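Local coordinates for protein putative D-alanine N-acetyltransferase of GNAT family (Desulfovibrio desulfuricans subsp. desulfuricans, PDB 2R7H) that probably acts as an acyltransferase of the GNAT family, moving acyl groups other than aminoacyl groups onto an acceptor that remains uncertain, at residues L131-S136 and R146-A151; V20-Q25 and L116-H121. All coordinates share one frame; numbering follows the deposited sequence.

How the interactions relate
Both contacts seat a helix beside the mixed sheet of a GNAT fold, and their centres lie about 17 Å apart. Interaction 2 comes first along the chain: it fastens the edge strand 21-23 to helix 111-125. That helix leads directly into strand 130-136, on whose face helix 142-150 settles in interaction 1. L131 ties the two together, since its CD2 lies 3.9 Å from L116 CD1 and it also touches V119 and V120, while A151 packs on L116. The two helices are therefore neighbours on one face of the sheet, linking its N-terminal edge to its C-terminal half, with interaction 1 buried and interaction 2 at the surface.

Interaction 1: residues L131-S136 and R146-A151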
ATOM      1  N   LEU B 131     -10.852   6.179  -7.356  1.00 29.17           N
ATOM      2  CA  LEU B 131      -9.982   5.175  -7.969  1.00 28.76           C
ATOM      3  C   LEU B 131      -8.635   5.856  -8.048  1.00 28.28           C
ATOM      4  O   LEU B 131      -8.529   6.933  -8.662  1.00 28.98           O
ATOM      5  CB  LEU B 131     -10.400   4.767  -9.379  1.00 27.70           C
ATOM      6  CG  LEU B 131      -9.525   3.722 -10.094  1.00 31.03           C
ATOM      7  CD1 LEU B 131      -9.471   2.446  -9.296  1.00 24.07           C
ATOM      8  CD2 LEU B 131      -9.995   3.425 -11.542  1.00 29.30           C
ATOM      9  N   PHE B 132      -7.635   5.234  -7.420  1.00 26.24           N
ATOM     10  CA  PHE B 132      -6.296   5.753  -7.442  1.00 28.74           C
ATOM     11  C   PHE B 132      -5.378   4.899  -8.312  1.00 29.43           C
ATOM     12  O   PHE B 132      -5.547   3.713  -8.376  1.00 30.38           O
ATOM     13  CB  PHE B 132      -5.699   5.841  -6.028  1.00 27.43           C
ATOM     14  CG  PHE B 132      -6.282   6.934  -5.201  1.00 28.33           C
ATOM     15  CD1 PHE B 132      -5.852   8.243  -5.367  1.00 23.78           C
ATOM     16  CD2 PHE B 132      -7.295   6.682  -4.299  1.00 27.84           C
ATOM     17  CE1 PHE B 132      -6.388   9.219  -4.618  1.00 29.07           C
ATOM     18  CE2 PHE B 132      -7.842   7.646  -3.584  1.00 30.46           C
ATOM     19  CZ  PHE B 132      -7.383   8.942  -3.717  1.00 24.03           C
ATOM     20  N   ALA B 133      -4.450   5.570  -9.010  1.00 32.43           N
ATOM     21  CA  ALA B 133      -3.411   4.926  -9.825  1.00 28.30           C
ATOM     22  C   ALA B 133      -2.073   5.560  -9.471  1.00 27.53           C
ATOM     23  O   ALA B 133      -1.958   6.762  -9.381  1.00 30.99           O
ATOM     24  CB  ALA B 133      -3.691   5.039 -11.357  1.00 25.90           C
ATOM     25  N   GLU B 134      -1.039   4.761  -9.345  1.00 29.49           N
ATOM     26  CA  GLU B 134       0.302   5.268  -9.020  1.00 33.98           C
ATOM     27  C   GLU B 134       1.247   4.938 -10.149  1.00 34.27           C
ATOM     28  O   GLU B 134       1.167   3.854 -10.708  1.00 31.52           O
ATOM     29  CB  GLU B 134       0.830   4.580  -7.761  1.00 33.32           C
ATOM     30  CG  GLU B 134      -0.046   4.738  -6.595  1.00 37.84           C
ATOM     31  CD  GLU B 134       0.543   4.144  -5.333  1.00 41.42           C
ATOM     32  OE1 GLU B 134       1.327   3.181  -5.417  1.00 37.05           O
ATOM     33  OE2 GLU B 134       0.188   4.640  -4.265  1.00 48.25           O
ATOM     34  N   THR B 135       2.118   5.874 -10.510  1.00 32.62           N
ATOM     35  CA  THR B 135       3.099   5.580 -11.520  1.00 33.89           C
ATOM     36  C   THR B 135       4.393   6.327 -11.211  1.00 33.22           C
ATOM     37  O   THR B 135       4.486   7.068 -10.209  1.00 33.44           O
ATOM     38  CB  THR B 135       2.564   5.826 -12.961  1.00 36.65           C
ATOM     39  OG1 THR B 135       3.467   5.226 -13.887  1.00 37.72           O
ATOM     40  CG2 THR B 135       2.390   7.310 -13.261  1.00 36.77           C
ATOM     41  N   SER B 136       5.385   6.098 -12.054  1.00 32.86           N
ATOM     42  CA  SER B 136       6.699   6.707 -11.917  1.00 33.31           C
ATOM     43  C   SER B 136       6.786   8.030 -12.661  1.00 34.74           C
ATOM     44  O   SER B 136       6.085   8.271 -13.630  1.00 35.19           O
ATOM     45  CB  SER B 136       7.774   5.738 -12.401  1.00 34.20           C
ATOM     46  OG  SER B 136       9.002   6.388 -12.562  1.00 35.05           O
ATOM     47  N   ARG B 146       0.181  10.392 -19.437  1.00 40.78           N
ATOM     48  CA  ARG B 146      -0.694  11.000 -20.458  1.00 40.49           C
ATOM     49  C   ARG B 146      -2.015  10.248 -20.469  1.00 37.62           C
ATOM     50  O   ARG B 146      -3.081  10.869 -20.436  1.00 38.93           O
ATOM     51  CB  ARG B 146      -0.046  10.982 -21.871  1.00 40.12           C
ATOM     52  N   PHE B 147      -1.929   8.916 -20.502  1.00 37.07           N
ATOM     53  CA  PHE B 147      -3.107   8.049 -20.471  1.00 37.51           C
ATOM     54  C   PHE B 147      -4.028   8.388 -19.313  1.00 37.87           C
ATOM     55  O   PHE B 147      -5.233   8.622 -19.505  1.00 37.97           O
ATOM     56  CB  PHE B 147      -2.672   6.581 -20.392  1.00 36.73           C
ATOM     57  CG  PHE B 147      -3.802   5.617 -20.278  1.00 41.40           C
ATOM     58  CD1 PHE B 147      -4.537   5.248 -21.408  1.00 38.89           C
ATOM     59  CD2 PHE B 147      -4.112   5.030 -19.063  1.00 42.80           C
ATOM     60  CE1 PHE B 147      -5.573   4.369 -21.303  1.00 34.65           C
ATOM     61  CE2 PHE B 147      -5.133   4.136 -18.973  1.00 45.00           C
ATOM     62  CZ  PHE B 147      -5.866   3.795 -20.098  1.00 39.49           C
ATOM     63  N   TYR B 148      -3.450   8.437 -18.107  1.00 39.57           N
ATOM     64  CA  TYR B 148      -4.203   8.764 -16.908  1.00 37.21           C
ATOM     65  C   TYR B 148      -4.786  10.169 -16.958  1.00 35.18           C
ATOM     66  O   TYR B 148      -5.965  10.349 -16.651  1.00 32.28           O
ATOM     67  CB  TYR B 148      -3.392   8.547 -15.607  1.00 37.55           C
ATOM     68  CG  TYR B 148      -3.009   7.104 -15.303  1.00 37.71           C
ATOM     69  CD1 TYR B 148      -3.943   6.052 -15.437  1.00 36.99           C
ATOM     70  CD2 TYR B 148      -1.785   6.797 -14.728  1.00 37.14           C
ATOM     71  CE1 TYR B 148      -3.609   4.748 -15.153  1.00 38.33           C
ATOM     72  CE2 TYR B 148      -1.462   5.471 -14.408  1.00 41.75           C
ATOM     73  CZ  TYR B 148      -2.396   4.461 -14.619  1.00 36.19           C
ATOM     74  OH  TYR B 148      -2.117   3.140 -14.312  1.00 42.11           O
ATOM     75  N   GLU B 149      -3.972  11.142 -17.369  1.00 36.78           N
ATOM     76  CA  GLU B 149      -4.424  12.524 -17.495  1.00 37.87           C
ATOM     77  C   GLU B 149      -5.520  12.686 -18.526  1.00 38.76           C
ATOM     78  O   GLU B 149      -6.476  13.427 -18.270  1.00 39.71           O
ATOM     79  CB  GLU B 149      -3.247  13.447 -17.773  1.00 35.00           C
ATOM     80  CG  GLU B 149      -2.361  13.557 -16.529  1.00 42.32           C
ATOM     81  CD  GLU B 149      -1.027  14.261 -16.733  1.00 43.52           C
ATOM     82  OE1 GLU B 149      -0.742  14.748 -17.853  1.00 43.05           O
ATOM     83  OE2 GLU B 149      -0.259  14.302 -15.733  1.00 49.15           O
ATOM     84  N   ARG B 150      -5.403  11.986 -19.662  1.00 39.19           N
ATOM     85  CA  ARG B 150      -6.431  12.035 -20.732  1.00 39.30           C
ATOM     86  C   ARG B 150      -7.732  11.376 -20.268  1.00 40.43           C
ATOM     87  O   ARG B 150      -8.804  11.785 -20.685  1.00 40.24           O
ATOM     88  CB  ARG B 150      -5.949  11.345 -22.012  1.00 38.78           C
ATOM     89  N   ALA B 151      -7.640  10.389 -19.365  1.00 40.29           N
ATOM     90  CA  ALA B 151      -8.820   9.687 -18.847  1.00 39.83           C
ATOM     91  C   ALA B 151      -9.523  10.450 -17.725  1.00 39.08           C
ATOM     92  O   ALA B 151     -10.510   9.962 -17.177  1.00 43.07           O
ATOM     93  CB  ALA B 151      -8.457   8.264 -18.410  1.00 41.30           C
TER
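Y148 reaches from helix 142-150 to strand 130-136 and lays its ring under the methyl group of A133. Its first torsion (chi1 -65°) sets CG anti to the carbonyl carbon, directing the ring from the helix toward the sheet. A133 CB stands 3.8 Å from the centroid of the Y148 ring and 20° off the ring normal, a CH-pi contact over the face. The methyl is displaced from the centre toward the phenolic end, where A133 CB comes within 3.6 Å of Y148 CZ. Two residues on, T135 meets the same ring differently: its CB approaches Y148 CE2 at 4.3 Å, at the edge and near the ring plane. One aromatic side chain is thus met over a face and at an edge by two residues of the same strand face, with 137 Å² buried in all.

The strand and helix belong to the C-terminal half of the GNAT fold. Helix 142-150 makes the connection in a beta-alpha-beta crossover from strand 130-136 to strand 154-159, which runs parallel to it with strand 167-175 between them. F153, just beyond the helix, touches A133 and brings its ring to that of Y148 with the planes at about 55°. On the other face of the strand, F132 meets F162 of the second subunit and E134 forms a salt bridge with K169.

Across the two segments there is neither a hydrogen bond nor a salt bridge; the Y148 hydroxyl oxygen meets only a methyl carbon of the strand segment, OH lying 3.8 Å from A133 CB. The meeting of Y148 with A133 and T135 therefore rests on dispersion and the burial of apolar surface, and the small side chain of A133 lets a broad ring lie close to the sheet.

Interaction 2: residues V20-Q25 and L116-H121; sequences VAFRRQ and LAEVVH
E118 comes over the F22 ring and meets R24 with its carboxylate, so one glutamate joins an aromatic face to a positive charge. Its CG sits 3.9 Å from the centroid of the F22 ring, only 10° off the normal, a CH-pi contact over the middle of the face. V20 CG1 lies against the opposite face. A bend at chi2 (-51°) turns the end of the glutamate chain back; the carboxylate plane lies 16° from that of the ring. The guanidinium of R24, by contrast, stands almost perpendicular to the carboxylate.

This joins the short edge strand 21-23 of the GNAT sheet, which is paired with strand 69-75, to helix 111-125; F22 also packs on A114 and L115 of that helix.

In the salt bridge, R24 NH2 donates to E118 OE1 over 3.2 Å and nearly straight, in the plane of the guanidinium and onto the anti lone pair of the oxygen. The same NH2 is 3.5 Å from E118 CB. The stronger polar partner of R24 is D122, one helical turn beyond E118, which takes a salt bridge from NE, so two carboxylates of the helix share the arginine. H121 lies obliquely beside it, its ND1 4.1 Å from R24 NH2.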
ATOM      1  N   VAL B  20     -13.969  -7.402 -29.258  1.00 53.62           N
ATOM      2  CA  VAL B  20     -13.329  -7.615 -27.962  1.00 50.62           C
ATOM      3  C   VAL B  20     -14.402  -7.954 -26.940  1.00 48.59           C
ATOM      4  O   VAL B  20     -15.435  -7.269 -26.899  1.00 50.85           O
ATOM      5  CB  VAL B  20     -12.605  -6.359 -27.466  1.00 50.78           C
ATOM      6  CG1 VAL B  20     -12.049  -6.594 -26.072  1.00 52.43           C
ATOM      7  CG2 VAL B  20     -11.506  -5.984 -28.418  1.00 51.59           C
ATOM      8  N   ALA B  21     -14.189  -9.004 -26.145  1.00 44.81           N
ATOM      9  CA  ALA B  21     -15.129  -9.385 -25.068  1.00 42.49           C
ATOM     10  C   ALA B  21     -14.442  -9.118 -23.713  1.00 39.44           C
ATOM     11  O   ALA B  21     -13.264  -9.445 -23.551  1.00 37.32           O
ATOM     12  CB  ALA B  21     -15.520 -10.845 -25.166  1.00 41.01           C
ATOM     13  N   PHE B  22     -15.174  -8.545 -22.761  1.00 38.57           N
ATOM     14  CA  PHE B  22     -14.658  -8.268 -21.409  1.00 40.41           C
ATOM     15  C   PHE B  22     -15.153  -9.360 -20.467  1.00 42.72           C
ATOM     16  O   PHE B  22     -16.345  -9.659 -20.456  1.00 47.89           O
ATOM     17  CB  PHE B  22     -15.035  -6.874 -20.935  1.00 38.44           C
ATOM     18  CG  PHE B  22     -14.431  -5.810 -21.771  1.00 33.07           C
ATOM     19  CD1 PHE B  22     -13.072  -5.544 -21.672  1.00 31.49           C
ATOM     20  CD2 PHE B  22     -15.183  -5.087 -22.669  1.00 38.90           C
ATOM     21  CE1 PHE B  22     -12.492  -4.572 -22.444  1.00 36.12           C
ATOM     22  CE2 PHE B  22     -14.593  -4.104 -23.456  1.00 42.35           C
ATOM     23  CZ  PHE B  22     -13.240  -3.855 -23.339  1.00 34.97           C
ATOM     24  N   ARG B  23     -14.238  -9.978 -19.721  1.00 40.75           N
ATOM     25  CA  ARG B  23     -14.570 -11.070 -18.798  1.00 40.35           C
ATOM     26  C   ARG B  23     -13.992 -10.758 -17.424  1.00 39.79           C
ATOM     27  O   ARG B  23     -12.864 -10.302 -17.333  1.00 41.20           O
ATOM     28  CB  ARG B  23     -13.974 -12.369 -19.349  1.00 40.19           C
ATOM     29  CG  ARG B  23     -14.073 -13.587 -18.421  1.00 44.30           C
ATOM     30  CD  ARG B  23     -13.766 -14.903 -19.122  1.00 43.04           C
ATOM     31  NE  ARG B  23     -12.520 -14.892 -19.897  1.00 43.24           N
ATOM     32  CZ  ARG B  23     -11.291 -15.024 -19.397  1.00 46.73           C
ATOM     33  NH1 ARG B  23     -11.085 -15.128 -18.097  1.00 48.03           N
ATOM     34  NH2 ARG B  23     -10.243 -15.010 -20.209  1.00 50.66           N
ATOM     35  N   ARG B  24     -14.775 -10.989 -16.380  1.00 40.12           N
ATOM     36  CA  ARG B  24     -14.350 -10.787 -14.997  1.00 41.21           C
ATOM     37  C   ARG B  24     -13.991 -12.074 -14.279  1.00 42.81           C
ATOM     38  O   ARG B  24     -13.292 -12.020 -13.278  1.00 39.46           O
ATOM     39  CB  ARG B  24     -15.404 -10.086 -14.148  1.00 42.87           C
ATOM     40  CG  ARG B  24     -15.516  -8.592 -14.231  1.00 43.56           C
ATOM     41  CD  ARG B  24     -16.012  -8.147 -15.509  1.00 48.53           C
ATOM     42  NE  ARG B  24     -16.254  -6.712 -15.500  1.00 42.30           N
ATOM     43  CZ  ARG B  24     -16.595  -6.031 -16.585  1.00 45.15           C
ATOM     44  NH1 ARG B  24     -16.819  -6.627 -17.766  1.00 46.44           N
ATOM     45  NH2 ARG B  24     -16.768  -4.743 -16.478  1.00 36.34           N
ATOM     46  N   GLN B  25     -14.504 -13.215 -14.742  1.00 44.61           N
ATOM     47  CA  GLN B  25     -14.243 -14.507 -14.094  1.00 49.20           C
ATOM     48  C   GLN B  25     -12.816 -14.944 -14.353  1.00 45.93           C
ATOM     49  O   GLN B  25     -12.402 -14.909 -15.482  1.00 43.94           O
ATOM     50  CB  GLN B  25     -15.203 -15.588 -14.635  1.00 48.90           C
ATOM     51  CG  GLN B  25     -15.152 -16.926 -13.855  1.00 56.48           C
ATOM     52  CD  GLN B  25     -16.089 -17.999 -14.413  1.00 57.76           C
ATOM     53  OE1 GLN B  25     -16.309 -18.100 -15.631  1.00 66.80           O
ATOM     54  NE2 GLN B  25     -16.602 -18.840 -13.518  1.00 72.28           N
ATOM     55  N   LEU B 116     -10.084   0.562 -18.732  1.00 30.01           N
ATOM     56  CA  LEU B 116     -10.281   1.481 -17.610  1.00 28.83           C
ATOM     57  C   LEU B 116     -11.795   1.787 -17.424  1.00 28.87           C
ATOM     58  O   LEU B 116     -12.270   1.887 -16.295  1.00 28.70           O
ATOM     59  CB  LEU B 116      -9.543   2.791 -17.829  1.00 28.52           C
ATOM     60  CG  LEU B 116      -9.729   3.909 -16.801  1.00 28.37           C
ATOM     61  CD1 LEU B 116      -9.234   3.582 -15.370  1.00 27.00           C
ATOM     62  CD2 LEU B 116      -9.072   5.162 -17.309  1.00 28.39           C
ATOM     63  N   ALA B 117     -12.522   2.021 -18.531  1.00 26.61           N
ATOM     64  CA  ALA B 117     -13.968   2.276 -18.443  1.00 28.63           C
ATOM     65  C   ALA B 117     -14.693   1.100 -17.733  1.00 27.70           C
ATOM     66  O   ALA B 117     -15.613   1.295 -16.928  1.00 29.80           O
ATOM     67  CB  ALA B 117     -14.553   2.562 -19.830  1.00 29.24           C
ATOM     68  N   GLU B 118     -14.268  -0.118 -18.002  1.00 26.09           N
ATOM     69  CA  GLU B 118     -14.888  -1.260 -17.339  1.00 25.62           C
ATOM     70  C   GLU B 118     -14.569  -1.318 -15.830  1.00 28.37           C
ATOM     71  O   GLU B 118     -15.433  -1.677 -15.008  1.00 27.24           O
ATOM     72  CB  GLU B 118     -14.480  -2.563 -18.043  1.00 28.40           C
ATOM     73  CG  GLU B 118     -14.925  -2.671 -19.500  1.00 33.09           C
ATOM     74  CD  GLU B 118     -16.408  -2.377 -19.744  1.00 38.85           C
ATOM     75  OE1 GLU B 118     -17.254  -2.889 -19.010  1.00 38.03           O
ATOM     76  OE2 GLU B 118     -16.706  -1.621 -20.693  1.00 43.07           O
ATOM     77  N   VAL B 119     -13.314  -1.021 -15.464  1.00 26.85           N
ATOM     78  CA  VAL B 119     -12.928  -0.998 -14.065  1.00 25.08           C
ATOM     79  C   VAL B 119     -13.762   0.042 -13.335  1.00 23.56           C
ATOM     80  O   VAL B 119     -14.233  -0.211 -12.239  1.00 27.78           O
ATOM     81  CB  VAL B 119     -11.418  -0.681 -13.892  1.00 24.70           C
ATOM     82  CG1 VAL B 119     -11.121  -0.307 -12.461  1.00 26.11           C
ATOM     83  CG2 VAL B 119     -10.555  -1.894 -14.447  1.00 22.14           C
ATOM     84  N   VAL B 120     -13.902   1.226 -13.934  1.00 24.66           N
ATOM     85  CA  VAL B 120     -14.686   2.329 -13.347  1.00 25.74           C
ATOM     86  C   VAL B 120     -16.159   1.940 -13.169  1.00 26.90           C
ATOM     87  O   VAL B 120     -16.739   2.251 -12.162  1.00 26.77           O
ATOM     88  CB  VAL B 120     -14.552   3.607 -14.163  1.00 26.53           C
ATOM     89  CG1 VAL B 120     -15.561   4.656 -13.745  1.00 25.61           C
ATOM     90  CG2 VAL B 120     -13.138   4.119 -14.044  1.00 27.15           C
ATOM     91  N   HIS B 121     -16.717   1.217 -14.139  1.00 31.23           N
ATOM     92  CA  HIS B 121     -18.078   0.710 -14.065  1.00 29.75           C
ATOM     93  C   HIS B 121     -18.215  -0.195 -12.856  1.00 30.34           C
ATOM     94  O   HIS B 121     -19.136  -0.056 -12.052  1.00 28.16           O
ATOM     95  CB  HIS B 121     -18.384  -0.085 -15.334  1.00 31.75           C
ATOM     96  CG  HIS B 121     -19.586  -0.967 -15.240  1.00 32.91           C
ATOM     97  ND1 HIS B 121     -19.522  -2.255 -14.751  1.00 43.19           N
ATOM     98  CD2 HIS B 121     -20.875  -0.768 -15.611  1.00 35.84           C
ATOM     99  CE1 HIS B 121     -20.723  -2.805 -14.802  1.00 43.03           C
ATOM    100  NE2 HIS B 121     -21.559  -1.926 -15.328  1.00 38.17           N
TER